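Local coordinates for protein putative hydrogenase (Pyrococcus furiosus, PDB 3LYU) that probably works as an electron-transferring oxidoreductase that uses FAD and a [2Fe-2S] cluster, this alpha/beta piece being one domain of the longer protein, at residues K20-G25 against D46-H51; L50-E55 against K89-R94. All coordinates share one frame; numbering follows the deposited sequence.

In the fold
Strand 46-54 runs through both contacts. In contact 1 its first part pairs edge to edge with strand 20-26 in the middle of a parallel sheet; in contact 2 its last residues carry helix 84-104 on one face of that sheet. Both are buried, contact 1 nearer the centre of the domain, contact 2 toward the C-terminal end of the strand. The chemistry follows the place: backbone hydrogen bonds hold contact 1, whereas contact 2 has no hydrogen bond between its segments and rests on valine methyls and a phenylalanine ring. Leu50 and His51 belong to both ranges, and a probable hydrogen bond from Val52 N to Gly25 O carries the pairing on into contact 2.

Contact 1 of 2, residues K20-G25 against D46-H51; sequences KILAIG and DVTTLH
The backbone N and O of Ile21 and Ala23 make four of the five hydrogen bonds here, at the seam between the two strands of a right-handed beta-alpha-beta unit, strand 20-26, helix 29-42 and strand 46-54, in a Rossmann-like sheet. The strands run parallel, and the five backbone bonds alternate along them. Thr48 N gives its hydrogen to Ile21 O at 2.8 Å, nearly along the C=O axis, and Gly25 N meets Leu50 O just as squarely at 2.9 Å. Ile21 N to Asp46 O is different: the donor stands 54° out of the carbonyl plane. Between them, Ala23 N bonds to Thr48 O and Leu50 N to Ala23 O, the latter in the carbonyl plane.

On the face turned to helix 29-42, Ala23 CB fits against Val47 CG2 at 3.7 Å and also meets the methyl of Thr49. That threonine's OG1 sits between its backbone N and carbonyl carbon and is hydrogen-bonded to His71. Leu22, Ile24 and Leu50 fill the other face, under helix 84-104. Leu22 has CG anti to its N (chi1 170°), and its side chain crosses obliquely to Thr48, CD1 coming 3.3 Å from Thr48 O.

At the start of the strands Lys20 lies fully extended alongside Asp46, both chains pointing the same way. Asp46 OD2 rests on the aliphatic chain, 3.0 Å from Lys20 CG; NZ stays 4.3 Å from OD2, too far for a salt bridge, and pairs instead with Glu106, while Trp108 makes a cation-pi contact with Lys20. At the far end the His51 ring, its NE2 hydrogen-bonded to Tyr27 O, turns an edge toward strand 20-26, with Gly25 O in the ring plane, 3.0 Å from CD2.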
loop_
_atom_site.group_PDB
_atom_site.type_symbol
_atom_site.label_atom_id
_atom_site.label_comp_id
_atom_site.label_asym_id
_atom_site.label_seq_id
_atom_site.Cartn_x
_atom_site.Cartn_y
_atom_site.Cartn_z
ATOM N N LYS B 20 26.823 1.645 -1.399
ATOM C CA LYS B 20 27.120 0.843 -2.577
ATOM C C LYS B 20 25.897 0.013 -2.935
ATOM O O LYS B 20 25.457 -0.822 -2.152
ATOM C CB LYS B 20 28.321 -0.059 -2.313
ATOM C CG LYS B 20 28.851 -0.723 -3.571
ATOM C CD LYS B 20 30.160 -1.443 -3.322
ATOM C CE LYS B 20 30.712 -2.040 -4.603
ATOM N NZ LYS B 20 32.010 -2.729 -4.361
ATOM N N ILE B 21 25.360 0.250 -4.130
ATOM C CA ILE B 21 24.153 -0.432 -4.573
ATOM C C ILE B 21 24.340 -1.354 -5.778
ATOM O O ILE B 21 25.019 -1.019 -6.741
ATOM C CB ILE B 21 23.026 0.601 -4.921
ATOM C CG1 ILE B 21 22.810 1.564 -3.745
ATOM C CG2 ILE B 21 21.719 -0.138 -5.256
ATOM C CD1 ILE B 21 21.926 2.746 -4.060
ATOM N N LEU B 22 23.727 -2.526 -5.703
ATOM C CA LEU B 22 23.781 -3.475 -6.788
ATOM C C LEU B 22 22.388 -3.455 -7.408
ATOM O O LEU B 22 21.447 -4.044 -6.865
ATOM C CB LEU B 22 24.100 -4.879 -6.263
ATOM C CG LEU B 22 23.945 -5.970 -7.327
ATOM C CD1 LEU B 22 24.799 -5.633 -8.551
ATOM C CD2 LEU B 22 24.338 -7.305 -6.761
ATOM N N ALA B 23 22.251 -2.754 -8.526
ATOM C CA ALA B 23 20.973 -2.673 -9.210
ATOM C C ALA B 23 20.944 -3.735 -10.320
ATOM O O ALA B 23 21.707 -3.656 -11.278
ATOM C CB ALA B 23 20.787 -1.280 -9.785
ATOM N N ILE B 24 20.061 -4.723 -10.170
ATOM C CA ILE B 24 19.927 -5.825 -11.125
ATOM C C ILE B 24 18.706 -5.717 -12.046
ATOM O O ILE B 24 17.616 -5.330 -11.619
ATOM C CB ILE B 24 19.843 -7.163 -10.385
ATOM C CG1 ILE B 24 21.018 -7.290 -9.430
ATOM C CG2 ILE B 24 19.866 -8.303 -11.369
ATOM C CD1 ILE B 24 20.933 -8.486 -8.555
ATOM N N GLY B 25 18.901 -6.062 -13.312
ATOM C CA GLY B 25 17.813 -6.015 -14.267
ATOM C C GLY B 25 17.857 -7.266 -15.103
ATOM O O GLY B 25 18.820 -7.495 -15.822
ATOM N N ASP B 46 27.168 4.431 -4.923
ATOM C CA ASP B 46 28.097 3.702 -5.777
ATOM C C ASP B 46 27.308 2.528 -6.340
ATOM O O ASP B 46 27.407 1.409 -5.840
ATOM C CB ASP B 46 29.277 3.180 -4.953
ATOM C CG ASP B 46 30.205 2.288 -5.757
ATOM O OD1 ASP B 46 30.875 2.796 -6.679
ATOM O OD2 ASP B 46 30.265 1.076 -5.474
ATOM N N VAL B 47 26.515 2.780 -7.372
ATOM C CA VAL B 47 25.714 1.711 -7.937
ATOM C C VAL B 47 26.408 1.012 -9.105
ATOM O O VAL B 47 27.008 1.648 -9.969
ATOM C CB VAL B 47 24.310 2.240 -8.372
ATOM C CG1 VAL B 47 24.463 3.360 -9.373
ATOM C CG2 VAL B 47 23.473 1.108 -8.959
ATOM N N THR B 48 26.356 -0.315 -9.091
ATOM C CA THR B 48 26.938 -1.125 -10.150
ATOM C C THR B 48 25.745 -1.947 -10.628
ATOM O O THR B 48 25.100 -2.647 -9.832
ATOM C CB THR B 48 28.025 -2.073 -9.625
ATOM O OG1 THR B 48 27.405 -3.205 -9.015
ATOM C CG2 THR B 48 28.901 -1.373 -8.591
ATOM N N THR B 49 25.431 -1.845 -11.916
ATOM C CA THR B 49 24.288 -2.561 -12.454
ATOM C C THR B 49 24.647 -3.883 -13.085
ATOM O O THR B 49 25.735 -4.061 -13.631
ATOM C CB THR B 49 23.522 -1.723 -13.517
ATOM O OG1 THR B 49 24.405 -1.379 -14.590
ATOM C CG2 THR B 49 22.950 -0.457 -12.895
ATOM N N LEU B 50 23.722 -4.823 -13.011
ATOM C CA LEU B 50 23.950 -6.124 -13.602
ATOM C C LEU B 50 22.784 -6.442 -14.518
ATOM O O LEU B 50 21.635 -6.383 -14.098
ATOM C CB LEU B 50 24.069 -7.192 -12.508
ATOM C CG LEU B 50 23.945 -8.654 -12.971
ATOM C CD1 LEU B 50 25.114 -9.015 -13.861
ATOM C CD2 LEU B 50 23.877 -9.580 -11.770
ATOM N N HIS B 51 23.072 -6.751 -15.773
ATOM C CA HIS B 51 22.016 -7.093 -16.707
ATOM C C HIS B 51 22.211 -8.530 -17.151
ATOM O O HIS B 51 23.196 -8.841 -17.834
ATOM C CB HIS B 51 22.038 -6.186 -17.948
ATOM C CG HIS B 51 20.885 -6.416 -18.883
ATOM N ND1 HIS B 51 20.909 -6.032 -20.206
ATOM C CD2 HIS B 51 19.669 -6.979 -18.678
ATOM C CE1 HIS B 51 19.760 -6.349 -20.777
ATOM N NE2 HIS B 51 18.990 -6.924 -19.871
#

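Contact 2 of 2, residues L50-E55 against K89-R94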
loop_
_atom_site.group_PDB
_atom_site.type_symbol
_atom_site.label_atom_id
_atom_site.label_comp_id
_atom_site.label_asym_id
_atom_site.label_seq_id
_atom_site.Cartn_x
_atom_site.Cartn_y
_atom_site.Cartn_z
ATOM N N LEU B 50 23.722 -4.823 -13.011
ATOM C CA LEU B 50 23.950 -6.124 -13.602
ATOM C C LEU B 50 22.784 -6.442 -14.518
ATOM O O LEU B 50 21.635 -6.383 -14.098
ATOM C CB LEU B 50 24.069 -7.192 -12.508
ATOM C CG LEU B 50 23.945 -8.654 -12.971
ATOM C CD1 LEU B 50 25.114 -9.015 -13.861
ATOM C CD2 LEU B 50 23.877 -9.580 -11.770
ATOM N N HIS B 51 23.072 -6.751 -15.773
ATOM C CA HIS B 51 22.016 -7.093 -16.707
ATOM C C HIS B 51 22.211 -8.530 -17.151
ATOM O O HIS B 51 23.196 -8.841 -17.834
ATOM C CB HIS B 51 22.038 -6.186 -17.948
ATOM C CG HIS B 51 20.885 -6.416 -18.883
ATOM N ND1 HIS B 51 20.909 -6.032 -20.206
ATOM C CD2 HIS B 51 19.669 -6.979 -18.678
ATOM C CE1 HIS B 51 19.760 -6.349 -20.777
ATOM N NE2 HIS B 51 18.990 -6.924 -19.871
ATOM N N VAL B 52 21.287 -9.407 -16.761
ATOM C CA VAL B 52 21.373 -10.808 -17.162
ATOM C C VAL B 52 20.242 -11.062 -18.151
ATOM O O VAL B 52 19.062 -10.906 -17.826
ATOM C CB VAL B 52 21.253 -11.769 -15.950
ATOM C CG1 VAL B 52 21.512 -13.201 -16.400
ATOM C CG2 VAL B 52 22.244 -11.364 -14.860
ATOM N N THR B 53 20.614 -11.426 -19.372
ATOM C CA THR B 53 19.630 -11.684 -20.420
ATOM C C THR B 53 20.278 -12.543 -21.503
ATOM O O THR B 53 21.411 -12.983 -21.329
ATOM C CB THR B 53 19.121 -10.353 -21.026
ATOM O OG1 THR B 53 17.967 -10.605 -21.833
ATOM C CG2 THR B 53 20.202 -9.689 -21.875
ATOM N N PHE B 54 19.567 -12.794 -22.603
ATOM C CA PHE B 54 20.110 -13.600 -23.700
ATOM C C PHE B 54 20.972 -12.746 -24.620
ATOM O O PHE B 54 20.742 -11.549 -24.749
ATOM C CB PHE B 54 18.977 -14.259 -24.486
ATOM C CG PHE B 54 18.251 -15.321 -23.715
ATOM C CD1 PHE B 54 18.939 -16.424 -23.214
ATOM C CD2 PHE B 54 16.884 -15.223 -23.487
ATOM C CE1 PHE B 54 18.280 -17.418 -22.498
ATOM C CE2 PHE B 54 16.211 -16.213 -22.771
ATOM C CZ PHE B 54 16.913 -17.316 -22.274
ATOM N N GLU B 55 21.967 -13.363 -25.247
ATOM C CA GLU B 55 22.874 -12.637 -26.125
ATOM C C GLU B 55 22.214 -11.610 -27.053
ATOM O O GLU B 55 22.688 -10.473 -27.174
ATOM C CB GLU B 55 23.693 -13.619 -26.961
ATOM C CG GLU B 55 24.678 -14.435 -26.154
ATOM C CD GLU B 55 25.523 -15.365 -27.015
ATOM O OE1 GLU B 55 26.353 -16.113 -26.444
ATOM O OE2 GLU B 55 25.358 -15.347 -28.257
ATOM N N LYS B 89 16.054 -21.172 -17.686
ATOM C CA LYS B 89 16.706 -21.886 -16.599
ATOM C C LYS B 89 18.193 -21.531 -16.580
ATOM O O LYS B 89 18.814 -21.459 -15.518
ATOM C CB LYS B 89 16.508 -23.388 -16.795
ATOM C CG LYS B 89 16.942 -24.270 -15.637
ATOM C CD LYS B 89 16.025 -24.145 -14.434
ATOM C CE LYS B 89 16.300 -22.870 -13.646
ATOM N NZ LYS B 89 15.412 -22.735 -12.451
ATOM N N ASN B 90 18.748 -21.286 -17.766
ATOM C CA ASN B 90 20.150 -20.922 -17.896
ATOM C C ASN B 90 20.389 -19.510 -17.399
ATOM O O ASN B 90 21.414 -19.229 -16.783
ATOM C CB ASN B 90 20.611 -21.023 -19.351
ATOM C CG ASN B 90 20.537 -22.442 -19.900
ATOM O OD1 ASN B 90 20.864 -23.410 -19.211
ATOM N ND2 ASN B 90 20.124 -22.567 -21.156
ATOM N N VAL B 91 19.445 -18.620 -17.683
ATOM C CA VAL B 91 19.557 -17.233 -17.241
ATOM C C VAL B 91 19.392 -17.185 -15.727
ATOM O O VAL B 91 20.059 -16.410 -15.046
ATOM C CB VAL B 91 18.485 -16.331 -17.879
ATOM C CG1 VAL B 91 18.655 -14.918 -17.382
ATOM C CG2 VAL B 91 18.605 -16.358 -19.391
ATOM N N SER B 92 18.490 -18.011 -15.210
ATOM C CA SER B 92 18.268 -18.082 -13.774
ATOM C C SER B 92 19.556 -18.542 -13.082
ATOM O O SER B 92 19.927 -18.027 -12.032
ATOM C CB SER B 92 17.142 -19.066 -13.462
ATOM O OG SER B 92 15.894 -18.613 -13.944
ATOM N N GLN B 93 20.236 -19.516 -13.677
ATOM C CA GLN B 93 21.485 -20.033 -13.132
ATOM C C GLN B 93 22.593 -18.983 -13.148
ATOM O O GLN B 93 23.245 -18.748 -12.138
ATOM C CB GLN B 93 21.949 -21.245 -13.938
ATOM C CG GLN B 93 21.051 -22.465 -13.844
ATOM C CD GLN B 93 20.882 -22.966 -12.413
ATOM O OE1 GLN B 93 20.044 -22.456 -11.656
ATOM N NE2 GLN B 93 21.686 -23.963 -12.032
ATOM N N ARG B 94 22.811 -18.371 -14.308
ATOM C CA ARG B 94 23.831 -17.341 -14.480
ATOM C C ARG B 94 23.586 -16.189 -13.513
ATOM O O ARG B 94 24.517 -15.508 -13.084
ATOM C CB ARG B 94 23.794 -16.819 -15.919
ATOM C CG ARG B 94 24.754 -15.677 -16.210
ATOM C CD ARG B 94 26.197 -16.168 -16.320
ATOM N NE ARG B 94 26.417 -16.965 -17.524
ATOM C CZ ARG B 94 26.550 -16.461 -18.747
ATOM N NH1 ARG B 94 26.740 -17.270 -19.783
ATOM N NH2 ARG B 94 26.508 -15.147 -18.934
#
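One face of the Phe54 ring takes the CG2 methyl of Val91, which sits nearest CE1 (3.3 Å) and CZ (3.5 Å); the two side chains cross at about a right angle. The ring of Phe84 also meets this phenylalanine, the planes inclined at about 60°. Further back on the strand, the imidazole of His51 has Thr53 CG2 over one face, offset toward the rim.

Val91 uses its second methyl as well. Its CG1, anti to the backbone N, lies 3.5 Å from Val52 CG1, tighter than usual carbon contact, where the two valine side chains pass in opposite directions, so Val91 is wedged between Val52 and Phe54. Arg94 adds only its CG, 4.1 Å from Val52 CG1; its chain then bends at chi2 and chi3, and the guanidinium forms a salt bridge with Glu74 on strand 70-76. An alanine in place of Phe54 removes the ring that covers Val91 CG2, and would probably loosen the helix against the strand end.

Residues 89-94 run nearly antiparallel to residues 50-54 (159°), as expected of the crossover helix, 84-104, that links strands 70-76 and 110-114 in a Rossmann-like fold.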